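Local coordinates for protein argininosuccinate lyase (Chelativorans sp., PDB 6RXA) that is a C-N lyase of the aspartase/fumarase superfamily, known as EDDS lyase, and probably cleaves argininosuccinate into fumarate and arginine, at residues R48-V51 / V52-T55; G58-T61 / V62-A66; K105-I108 / G109-R112. The protein carries 2 engineered substitutions. All coordinates share one frame; numbering follows the deposited sequence.

The three contacts follow one another along the chain and sit on the same side of its centre. Contact 1 is the last turns of helix 35-56, contact 2 the loop that follows it together with the first turn of helix 62-79, and contact 3 the loop between helices 88-99 and 112-147. Contact 1 lies about 9 Å from contact 2 and about 10 Å from contact 3, centre to centre; contacts 2 and 3 are about 14 Å apart. Each pair is joined by a polar link: Thr55 to Ser65, His50 to Ile108, and Glu64 to Lys105. The helical hairpin thus backs the loop that carries the ligand-binding residues Ser111 and Arg112.

Contact 1: residues R48-V51 / V52-T55; sequences RAHV and VMLT
His50 and Leu54, one turn apart near the C-terminal end of helix 35-56, make the main side-chain contact of this i to i+4 pairing. Leu54 CG lies over one face of the imidazole, 4.2 Å from the ring centroid and displaced toward the rim, a CH-pi contact. Leu54 CD1 reaches the same side chain at NE2, 3.6 Å away. The ring can take this place because His50 CG is anti to the backbone N (chi1 -177°), which swings the imidazole along the helix toward the following turn. Met53 also closes on the ring: its chain bends at chi2 and chi3, and the methyl CE arrives obliquely, 3.7 Å from His50 ND1.

The backbone bonds are those of a regular alpha-helix. Val52 N donates to Arg48 O, Met53 N to Ala49 O and Leu54 N to His50 O, all at 2.9 Å. At the last step Val51 O is gripped twice by Thr55, from opposite faces of its carbonyl plane: by the backbone N at 3.0 Å and by the hydroxyl OG1 at 2.7 Å. Thr55 OG1 is also hydrogen-bonded to Ser65 OG of helix 62-79, which ties the two helices of the hairpin together.

Beyond this turn, His50 NE2 is hydrogen-bonded to Ile108 O in the loop that carries the binding residues Ser111 and Arg112, while Arg48 forms a salt bridge with Asp76. Val52 packs against Leu486 and Val490 of helix 451-500.

Chemically, NE2 of the imidazole is committed to a backbone carbonyl while a leucine and a methionine methyl of its own helix pack against the ring. That combination probably restricts the rotation of the ring, and the bond from NE2 implies a proton on that nitrogen.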
loop_
_atom_site.group_PDB
_atom_site.type_symbol
_atom_site.label_atom_id
_atom_site.label_comp_id
_atom_site.label_asym_id
_atom_site.label_seq_id
_atom_site.Cartn_x
_atom_site.Cartn_y
_atom_site.Cartn_z
ATOM N N ARG A 48 1.058 21.077 -32.391
ATOM C CA ARG A 48 1.929 21.818 -33.296
ATOM C C ARG A 48 2.994 20.906 -33.892
ATOM O O ARG A 48 3.241 20.939 -35.104
ATOM C CB ARG A 48 2.556 22.990 -32.545
ATOM C CG ARG A 48 1.555 24.082 -32.205
ATOM C CD ARG A 48 2.185 25.191 -31.387
ATOM N NE ARG A 48 1.268 26.321 -31.240
ATOM C CZ ARG A 48 0.244 26.350 -30.391
ATOM N NH1 ARG A 48 -0.009 25.316 -29.608
ATOM N NH2 ARG A 48 -0.534 27.421 -30.326
ATOM N N ALA A 49 3.642 20.091 -33.059
ATOM C CA ALA A 49 4.693 19.212 -33.568
ATOM C C ALA A 49 4.134 18.184 -34.543
ATOM O O ALA A 49 4.757 17.894 -35.578
ATOM C CB ALA A 49 5.406 18.510 -32.412
ATOM N N HIS A 50 2.980 17.601 -34.222
ATOM C CA HIS A 50 2.376 16.622 -35.117
ATOM C C HIS A 50 2.049 17.257 -36.459
ATOM O O HIS A 50 2.353 16.694 -37.519
ATOM C CB HIS A 50 1.126 16.046 -34.457
ATOM C CG HIS A 50 0.469 14.980 -35.265
ATOM N ND1 HIS A 50 1.000 13.714 -35.395
ATOM C CD2 HIS A 50 -0.674 14.990 -35.986
ATOM C CE1 HIS A 50 0.206 12.992 -36.167
ATOM N NE2 HIS A 50 -0.810 13.743 -36.545
ATOM N N VAL A 51 1.457 18.454 -36.434
ATOM C CA VAL A 51 1.086 19.155 -37.661
ATOM C C VAL A 51 2.315 19.524 -38.487
ATOM O O VAL A 51 2.315 19.373 -39.713
ATOM C CB VAL A 51 0.213 20.375 -37.316
ATOM C CG1 VAL A 51 0.127 21.326 -38.486
ATOM C CG2 VAL A 51 -1.175 19.922 -36.879
ATOM N N VAL A 52 3.372 20.022 -37.840
ATOM C CA VAL A 52 4.618 20.317 -38.550
ATOM C C VAL A 52 5.164 19.058 -39.221
ATOM O O VAL A 52 5.540 19.078 -40.400
ATOM C CB VAL A 52 5.643 20.955 -37.593
ATOM C CG1 VAL A 52 7.012 21.026 -38.246
ATOM C CG2 VAL A 52 5.174 22.335 -37.172
ATOM N N MET A 53 5.185 17.946 -38.494
ATOM C CA MET A 53 5.647 16.690 -39.080
ATOM C C MET A 53 4.779 16.276 -40.259
ATOM O O MET A 53 5.299 15.840 -41.291
ATOM C CB MET A 53 5.691 15.597 -38.007
ATOM C CG MET A 53 6.138 14.227 -38.515
ATOM S SD MET A 53 4.768 13.250 -39.168
ATOM C CE MET A 53 3.778 13.011 -37.694
ATOM N N LEU A 54 3.453 16.385 -40.130
ATOM C CA LEU A 54 2.594 16.019 -41.250
ATOM C C LEU A 54 2.895 16.880 -42.461
ATOM O O LEU A 54 2.755 16.425 -43.604
ATOM C CB LEU A 54 1.124 16.185 -40.897
ATOM C CG LEU A 54 0.515 15.286 -39.837
ATOM C CD1 LEU A 54 -0.950 15.622 -39.654
ATOM C CD2 LEU A 54 0.669 13.827 -40.223
ATOM N N THR A 55 3.299 18.133 -42.230
ATOM C CA THR A 55 3.645 19.026 -43.329
ATOM C C THR A 55 4.941 18.580 -44.000
ATOM O O THR A 55 5.019 18.510 -45.232
ATOM C CB THR A 55 3.785 20.451 -42.806
ATOM O OG1 THR A 55 2.643 20.779 -42.012
ATOM C CG2 THR A 55 3.845 21.440 -43.986
#

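Contact 2: residues G58-T61 / V62-A66; sequences GILT and VEESA
Leu60 and Thr61 meet Glu64 where the loop after helix 35-56 enters helix 62-79, and Thr61 with Glu64 forms a capping box. The loop opens at Gly58, whose positive phi belongs to the Schellman motif ending the preceding helix. Ile59 O is bridged to Glu64 OE1 by a water that donates to both, at 2.6 Å from the carboxylate oxygen. Leu60 crosses Glu64 obliquely, its CD2 methyl 3.9 Å from Glu64 OE1, and also packs on Val51 and Leu54 of helix 35-56. Thr61 is the N-cap. Its OG1 sits between the backbone N and the carbonyl carbon (chi1 66°), close enough to accept from Glu64 N at 2.9 Å; in return Thr61 N donates to Glu64 OE1 at 3.0 Å. Thr61 O begins the helical ladder by accepting from Ser65 N at 2.8 Å. The other carboxylate oxygen, Glu64 OE2, forms a salt bridge with Lys105, so one side chain closes the cap and links it to the 105-112 loop. The N-H of Thr61 reaches Glu64 OE1 on its anti side, 21° out of the carboxylate plane.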
loop_
_atom_site.group_PDB
_atom_site.type_symbol
_atom_site.label_atom_id
_atom_site.label_comp_id
_atom_site.label_asym_id
_atom_site.label_seq_id
_atom_site.Cartn_x
_atom_site.Cartn_y
_atom_site.Cartn_z
ATOM N N GLY A 58 4.295 15.799 -46.320
ATOM C CA GLY A 58 3.392 16.042 -47.430
ATOM C C GLY A 58 1.965 15.615 -47.190
ATOM O O GLY A 58 1.158 15.644 -48.126
ATOM N N ILE A 59 1.627 15.219 -45.965
ATOM C CA ILE A 59 0.258 14.825 -45.645
ATOM C C ILE A 59 -0.638 16.052 -45.578
ATOM O O ILE A 59 -1.798 16.019 -46.013
ATOM C CB ILE A 59 0.247 14.001 -44.345
ATOM C CG1 ILE A 59 0.989 12.679 -44.589
ATOM C CG2 ILE A 59 -1.163 13.751 -43.876
ATOM C CD1 ILE A 59 1.278 11.887 -43.337
ATOM N N LEU A 60 -0.117 17.155 -45.052
ATOM C CA LEU A 60 -0.791 18.442 -45.090
ATOM C C LEU A 60 -0.014 19.366 -46.011
ATOM O O LEU A 60 1.220 19.321 -46.049
ATOM C CB LEU A 60 -0.828 19.105 -43.711
ATOM C CG LEU A 60 -1.547 18.358 -42.594
ATOM C CD1 LEU A 60 -1.372 19.129 -41.283
ATOM C CD2 LEU A 60 -3.021 18.166 -42.899
ATOM N N THR A 61 -0.733 20.215 -46.738
ATOM C CA THR A 61 -0.086 21.294 -47.455
ATOM C C THR A 61 0.347 22.385 -46.475
ATOM O O THR A 61 -0.142 22.475 -45.347
ATOM C CB THR A 61 -1.050 21.905 -48.472
ATOM O OG1 THR A 61 -2.135 22.539 -47.783
ATOM C CG2 THR A 61 -1.611 20.833 -49.389
ATOM N N VAL A 62 1.276 23.231 -46.921
ATOM C CA VAL A 62 1.673 24.371 -46.097
ATOM C C VAL A 62 0.463 25.248 -45.796
ATOM O O VAL A 62 0.341 25.810 -44.701
ATOM C CB VAL A 62 2.815 25.157 -46.767
ATOM C CG1 VAL A 62 3.117 26.424 -45.988
ATOM C CG2 VAL A 62 4.057 24.295 -46.862
ATOM N N GLU A 63 -0.449 25.384 -46.760
ATOM C CA GLU A 63 -1.636 26.204 -46.546
ATOM C C GLU A 63 -2.546 25.610 -45.476
ATOM O O GLU A 63 -3.040 26.335 -44.604
ATOM C CB GLU A 63 -2.390 26.387 -47.866
ATOM C CG GLU A 63 -1.619 27.192 -48.913
ATOM C CD GLU A 63 -0.868 26.330 -49.929
ATOM O OE1 GLU A 63 -0.813 26.737 -51.112
ATOM O OE2 GLU A 63 -0.325 25.259 -49.556
ATOM N N GLU A 64 -2.792 24.296 -45.531
ATOM C CA GLU A 64 -3.591 23.642 -44.498
ATOM C C GLU A 64 -2.902 23.749 -43.149
ATOM O O GLU A 64 -3.540 24.049 -42.129
ATOM C CB GLU A 64 -3.785 22.166 -44.847
ATOM C CG GLU A 64 -4.713 21.926 -46.032
ATOM C CD GLU A 64 -4.741 20.473 -46.471
ATOM O OE1 GLU A 64 -3.683 19.806 -46.417
ATOM O OE2 GLU A 64 -5.820 20.004 -46.885
ATOM N N SER A 65 -1.591 23.517 -43.133
ATOM C CA SER A 65 -0.820 23.584 -41.900
ATOM C C SER A 65 -0.909 24.968 -41.278
ATOM O O SER A 65 -1.184 25.102 -40.081
ATOM C CB SER A 65 0.629 23.208 -42.220
ATOM O OG SER A 65 1.444 23.229 -41.070
ATOM N N ALA A 66 -0.727 26.015 -42.086
ATOM C CA ALA A 66 -0.791 27.368 -41.552
ATOM C C ALA A 66 -2.160 27.663 -40.961
ATOM O O ALA A 66 -2.263 28.296 -39.905
ATOM C CB ALA A 66 -0.474 28.382 -42.653
HETATM O O HOH W 1 -3.471 17.647 -47.835
#

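Contact 3: residues K105-I108 / G109-R112; sequences KMHI and GRSR. With FMT (formic acid), chain B; FMT (formic acid), chain D.
His107 to Arg110 form a type II beta turn, closed by Arg110 N donating to His107 O at 3.1 Å, with Gly109 supplying the positive phi. A CB on that glycine would clash with Ile108 O. The Arg110 side chain folds back over the turn, bent at chi3 (65°), so that NE makes a weak hydrogen bond of 3.4 Å to His107 ND1. The ring and guanidinium planes are 63° apart, and Met106 O lies over a guanidinium face, with Met106 SD 3.5 Å from Arg110 NH2. Arg110 NH1 is hydrogen-bonded to His47, and His107 NE2 to Ser281 of the second subunit. Replacing His107 with an alanine would probably cost Ser281 of the second subunit one of its bonds, that to the imidazole, and leave Arg110 NE without its weak acceptor. Beyond the turn, Ser111 caps helix 112-147 through Asn113 N; both Ser111 and Arg112 bind succinate and fumarate in this enzyme. Two formates, probably from the crystallisation liquor, occupy positions beside them. Ser111 OG makes a weak bond to O1 of the chain B formate. At the edge of the Arg112 guanidinium, NH2 meets O2 of that formate at 3.3 Å, while NH1 holds O1 of the chain D formate at 2.8 Å.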
loop_
_atom_site.group_PDB
_atom_site.type_symbol
_atom_site.label_atom_id
_atom_site.label_comp_id
_atom_site.label_asym_id
_atom_site.label_seq_id
_atom_site.Cartn_x
_atom_site.Cartn_y
_atom_site.Cartn_z
ATOM N N LYS A 105 -8.141 17.521 -39.821
ATOM C CA LYS A 105 -6.955 16.903 -40.391
ATOM C C LYS A 105 -5.795 16.858 -39.418
ATOM O O LYS A 105 -4.833 16.127 -39.669
ATOM C CB LYS A 105 -6.538 17.636 -41.670
ATOM C CG LYS A 105 -7.511 17.428 -42.815
ATOM C CD LYS A 105 -6.876 17.777 -44.159
ATOM C CE LYS A 105 -7.812 17.457 -45.309
ATOM N NZ LYS A 105 -7.127 17.628 -46.620
ATOM N N MET A 106 -5.837 17.631 -38.327
ATOM C CA MET A 106 -4.734 17.538 -37.380
ATOM C C MET A 106 -4.704 16.188 -36.668
ATOM O O MET A 106 -3.705 15.870 -36.022
ATOM C CB MET A 106 -4.747 18.683 -36.355
ATOM C CG MET A 106 -5.767 18.578 -35.220
ATOM S SD MET A 106 -5.190 19.505 -33.765
ATOM C CE MET A 106 -6.705 19.584 -32.817
ATOM N N HIS A 107 -5.766 15.394 -36.771
ATOM C CA HIS A 107 -5.801 14.091 -36.119
ATOM C C HIS A 107 -5.370 12.961 -37.044
ATOM O O HIS A 107 -5.368 11.803 -36.624
ATOM C CB HIS A 107 -7.199 13.804 -35.575
ATOM C CG HIS A 107 -7.205 12.990 -34.312
ATOM N ND1 HIS A 107 -6.419 13.300 -33.224
ATOM C CD2 HIS A 107 -7.906 11.886 -33.966
ATOM C CE1 HIS A 107 -6.635 12.422 -32.261
ATOM N NE2 HIS A 107 -7.540 11.560 -32.681
ATOM N N ILE A 108 -5.001 13.265 -38.292
ATOM C CA ILE A 108 -4.554 12.216 -39.201
ATOM C C ILE A 108 -3.373 11.468 -38.597
ATOM O O ILE A 108 -2.378 12.071 -38.169
ATOM C CB ILE A 108 -4.214 12.815 -40.576
ATOM C CG1 ILE A 108 -5.496 13.221 -41.305
ATOM C CG2 ILE A 108 -3.411 11.811 -41.392
ATOM C CD1 ILE A 108 -5.250 14.073 -42.559
ATOM N N GLY A 109 -3.471 10.143 -38.568
ATOM C CA GLY A 109 -2.386 9.313 -38.081
ATOM C C GLY A 109 -2.179 9.309 -36.581
ATOM O O GLY A 109 -1.140 8.843 -36.118
ATOM N N ARG A 110 -3.152 9.779 -35.802
ATOM C CA ARG A 110 -2.989 9.993 -34.369
ATOM C C ARG A 110 -4.247 9.545 -33.642
ATOM O O ARG A 110 -5.293 9.304 -34.248
ATOM C CB ARG A 110 -2.715 11.488 -34.107
ATOM C CG ARG A 110 -2.312 11.852 -32.713
ATOM C CD ARG A 110 -1.988 13.337 -32.644
ATOM N NE ARG A 110 -3.139 14.196 -32.896
ATOM C CZ ARG A 110 -3.152 15.490 -32.590
ATOM N NH1 ARG A 110 -2.088 16.030 -32.018
ATOM N NH2 ARG A 110 -4.224 16.232 -32.820
ATOM N N SER A 111 -4.130 9.426 -32.322
ATOM C CA SER A 111 -5.233 9.048 -31.458
ATOM C C SER A 111 -5.164 9.883 -30.194
ATOM O O SER A 111 -4.117 10.440 -29.853
ATOM C CB SER A 111 -5.107 7.552 -31.108
ATOM O OG SER A 111 -5.981 7.112 -30.081
ATOM N N ARG A 112 -6.270 9.921 -29.451
ATOM C CA ARG A 112 -6.156 10.398 -28.079
ATOM C C ARG A 112 -5.198 9.533 -27.256
ATOM O O ARG A 112 -4.630 10.019 -26.268
ATOM C CB ARG A 112 -7.526 10.461 -27.396
ATOM C CG ARG A 112 -8.392 11.631 -27.879
ATOM C CD ARG A 112 -9.730 11.697 -27.138
ATOM N NE ARG A 112 -10.526 10.484 -27.336
ATOM C CZ ARG A 112 -11.723 10.265 -26.799
ATOM N NH1 ARG A 112 -12.280 11.171 -26.019
ATOM N NH2 ARG A 112 -12.358 9.126 -27.036
HETATM C C FMT B . -8.934 7.011 -28.863
HETATM O O1 FMT B . -8.724 6.363 -29.878
HETATM O O2 FMT B . -10.076 7.325 -28.546
HETATM C C FMT D . -14.997 9.950 -23.874
HETATM O O1 FMT D . -14.682 10.000 -25.066
HETATM O O2 FMT D . -14.247 10.347 -22.979
#